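Local coordinates for transcriptional activator PlcR protein (Bacillus thuringiensis, PDB 3U3W), which activates transcription as a quorum-sensing virulence regulator, binding DNA through a helix-turn-helix domain when the signal peptide PapR occupies its helical repeat domain, at residues K173-F178 against K204-D209. Residues are numbered along the deposited sequence; the frame is centred on the assembly and turned at random.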
loop_
_atom_site.group_PDB
_atom_site.type_symbol
_atom_site.label_atom_id
_atom_site.label_comp_id
_atom_site.label_asym_id
_atom_site.label_seq_id
_atom_site.Cartn_x
_atom_site.Cartn_y
_atom_site.Cartn_z
ATOM N N LYS A 173 9.203 27.192 13.286
ATOM C CA LYS A 173 8.011 27.135 12.466
ATOM C C LYS A 173 7.898 25.751 11.808
ATOM O O LYS A 173 6.807 25.193 11.703
ATOM C CB LYS A 173 8.026 28.252 11.427
ATOM C CG LYS A 173 6.811 29.175 11.473
ATOM C CD LYS A 173 7.024 30.369 10.538
ATOM C CE LYS A 173 5.989 31.471 10.743
ATOM N NZ LYS A 173 6.318 32.705 9.948
ATOM N N GLY A 174 9.031 25.195 11.392
ATOM C CA GLY A 174 9.036 23.912 10.721
ATOM C C GLY A 174 8.630 22.793 11.656
ATOM O O GLY A 174 7.745 21.985 11.347
ATOM N N ILE A 175 9.281 22.759 12.815
ATOM C CA ILE A 175 8.979 21.773 13.845
ATOM C C ILE A 175 7.503 21.807 14.275
ATOM O O ILE A 175 6.871 20.766 14.406
ATOM C CB ILE A 175 9.944 21.900 15.032
ATOM C CG1 ILE A 175 11.320 21.331 14.629
ATOM C CG2 ILE A 175 9.362 21.212 16.251
ATOM C CD1 ILE A 175 12.517 21.813 15.486
ATOM N N ASP A 176 6.955 23.001 14.461
ATOM C CA ASP A 176 5.552 23.124 14.828
ATOM C C ASP A 176 4.616 22.635 13.720
ATOM O O ASP A 176 3.552 22.097 14.006
ATOM C CB ASP A 176 5.211 24.565 15.250
ATOM C CG ASP A 176 5.623 24.879 16.697
ATOM O OD1 ASP A 176 5.544 23.980 17.574
ATOM O OD2 ASP A 176 6.017 26.037 16.960
ATOM N N LEU A 177 5.012 22.812 12.460
ATOM C CA LEU A 177 4.210 22.347 11.337
ATOM C C LEU A 177 4.270 20.816 11.209
ATOM O O LEU A 177 3.256 20.167 10.950
ATOM C CB LEU A 177 4.593 23.052 10.031
ATOM C CG LEU A 177 3.737 22.645 8.821
ATOM C CD1 LEU A 177 2.245 22.494 9.169
ATOM C CD2 LEU A 177 3.910 23.593 7.628
ATOM N N PHE A 178 5.447 20.241 11.428
ATOM C CA PHE A 178 5.574 18.788 11.481
ATOM C C PHE A 178 4.665 18.178 12.549
ATOM O O PHE A 178 3.933 17.210 12.284
ATOM C CB PHE A 178 7.028 18.372 11.719
ATOM C CG PHE A 178 7.898 18.579 10.522
ATOM C CD1 PHE A 178 7.505 18.085 9.271
ATOM C CD2 PHE A 178 9.088 19.281 10.620
ATOM C CE1 PHE A 178 8.286 18.290 8.140
ATOM C CE2 PHE A 178 9.879 19.483 9.495
ATOM C CZ PHE A 178 9.471 18.980 8.249
ATOM N N LYS A 204 15.112 15.454 11.177
ATOM C CA LYS A 204 16.164 16.297 10.626
ATOM C C LYS A 204 16.113 17.707 11.222
ATOM O O LYS A 204 17.140 18.243 11.615
ATOM C CB LYS A 204 16.103 16.356 9.089
ATOM C CG LYS A 204 16.562 15.077 8.386
ATOM C CD LYS A 204 16.390 15.200 6.863
ATOM C CE LYS A 204 17.273 16.301 6.297
ATOM N NZ LYS A 204 18.693 15.973 6.555
ATOM N N ALA A 205 14.917 18.286 11.268
ATOM C CA ALA A 205 14.681 19.595 11.876
ATOM C C ALA A 205 15.046 19.676 13.384
ATOM O O ALA A 205 15.664 20.646 13.826
ATOM C CB ALA A 205 13.224 20.041 11.632
ATOM N N LEU A 206 14.656 18.666 14.157
ATOM C CA LEU A 206 15.030 18.569 15.565
ATOM C C LEU A 206 16.545 18.540 15.706
ATOM O O LEU A 206 17.115 19.223 16.573
ATOM C CB LEU A 206 14.389 17.332 16.228
ATOM C CG LEU A 206 12.856 17.429 16.356
ATOM C CD1 LEU A 206 12.163 16.083 16.503
ATOM C CD2 LEU A 206 12.461 18.361 17.504
ATOM N N TYR A 207 17.196 17.756 14.851
ATOM C CA TYR A 207 18.649 17.668 14.862
ATOM C C TYR A 207 19.281 19.035 14.549
ATOM O O TYR A 207 20.255 19.429 15.179
ATOM C CB TYR A 207 19.125 16.615 13.867
ATOM C CG TYR A 207 20.631 16.394 13.821
ATOM C CD1 TYR A 207 21.481 17.313 13.192
ATOM C CD2 TYR A 207 21.200 15.252 14.384
ATOM C CE1 TYR A 207 22.854 17.098 13.138
ATOM C CE2 TYR A 207 22.560 15.037 14.349
ATOM C CZ TYR A 207 23.385 15.958 13.718
ATOM O OH TYR A 207 24.744 15.721 13.680
ATOM N N LEU A 208 18.735 19.758 13.576
ATOM C CA LEU A 208 19.322 21.046 13.202
ATOM C C LEU A 208 19.174 22.043 14.359
ATOM O O LEU A 208 19.973 22.970 14.494
ATOM C CB LEU A 208 18.694 21.608 11.920
ATOM C CG LEU A 208 19.043 20.916 10.593
ATOM C CD1 LEU A 208 18.201 21.483 9.450
ATOM C CD2 LEU A 208 20.548 21.027 10.268
ATOM N N ASP A 209 18.148 21.821 15.183
ATOM C CA ASP A 209 17.866 22.606 16.375
ATOM C C ASP A 209 18.605 22.077 17.614
ATOM O O ASP A 209 18.327 22.493 18.739
ATOM C CB ASP A 209 16.357 22.607 16.643
ATOM C CG ASP A 209 15.873 23.884 17.325
ATOM O OD1 ASP A 209 16.611 24.893 17.290
ATOM O OD2 ASP A 209 14.749 23.876 17.880
#
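In the tetratricopeptide-repeat-like domain of PlcR, helices 171-187 and 192-208 follow one another in sequence and pack back along each other as a near-antiparallel hairpin, a clear case of a small residue admitting a large one. Their short segments run at 148° to each other, with axes approaching to 9.7 Å. A205 forms the floor of a shallow hollow on the second helix, and I175 is the bump that fills it. Their CA atoms lie 6.4 Å apart, consistent with the small side chain of A205. The isoleucine turns CG1 beside its own backbone N and anti to its carbonyl carbon (chi1 -74°), and chi2 of 159° extends the branch across the groove. CG1 of I175 rests on CB of A205 at 3.8 Å, while the tip, CD1, reaches past it to lie 3.7 Å from A205 O, a carbonyl that already accepts a hydrogen bond from D209 N at the last turn of the helix. L206 supplies one wall of the hollow, its CD2 meeting I175 CD1 at 4.0 Å. D209, the first residue to leave helical geometry, supplies another and crosses the isoleucine obliquely; its OD2 is engaged in a salt bridge with NE of R211. H202 completes the surround, so I175 sits as a knob in a hole of four residues. One turn along from I175, F178 presents its ring obliquely to A205, bringing CE2 to 4.0 Å from A205 CB, so the one methyl fits between isoleucine and phenylalanine. Beyond the hairpin, F178 also packs on A162 of helix 153-167, whereas K204 leads away and donates a hydrogen bond from NZ to the backbone of the bound peptide. The interlock works by van der Waals packing, yet the isoleucine's end meets oxygen as well as carbon: D209 OD2 lies 3.9 Å from I175 CD1.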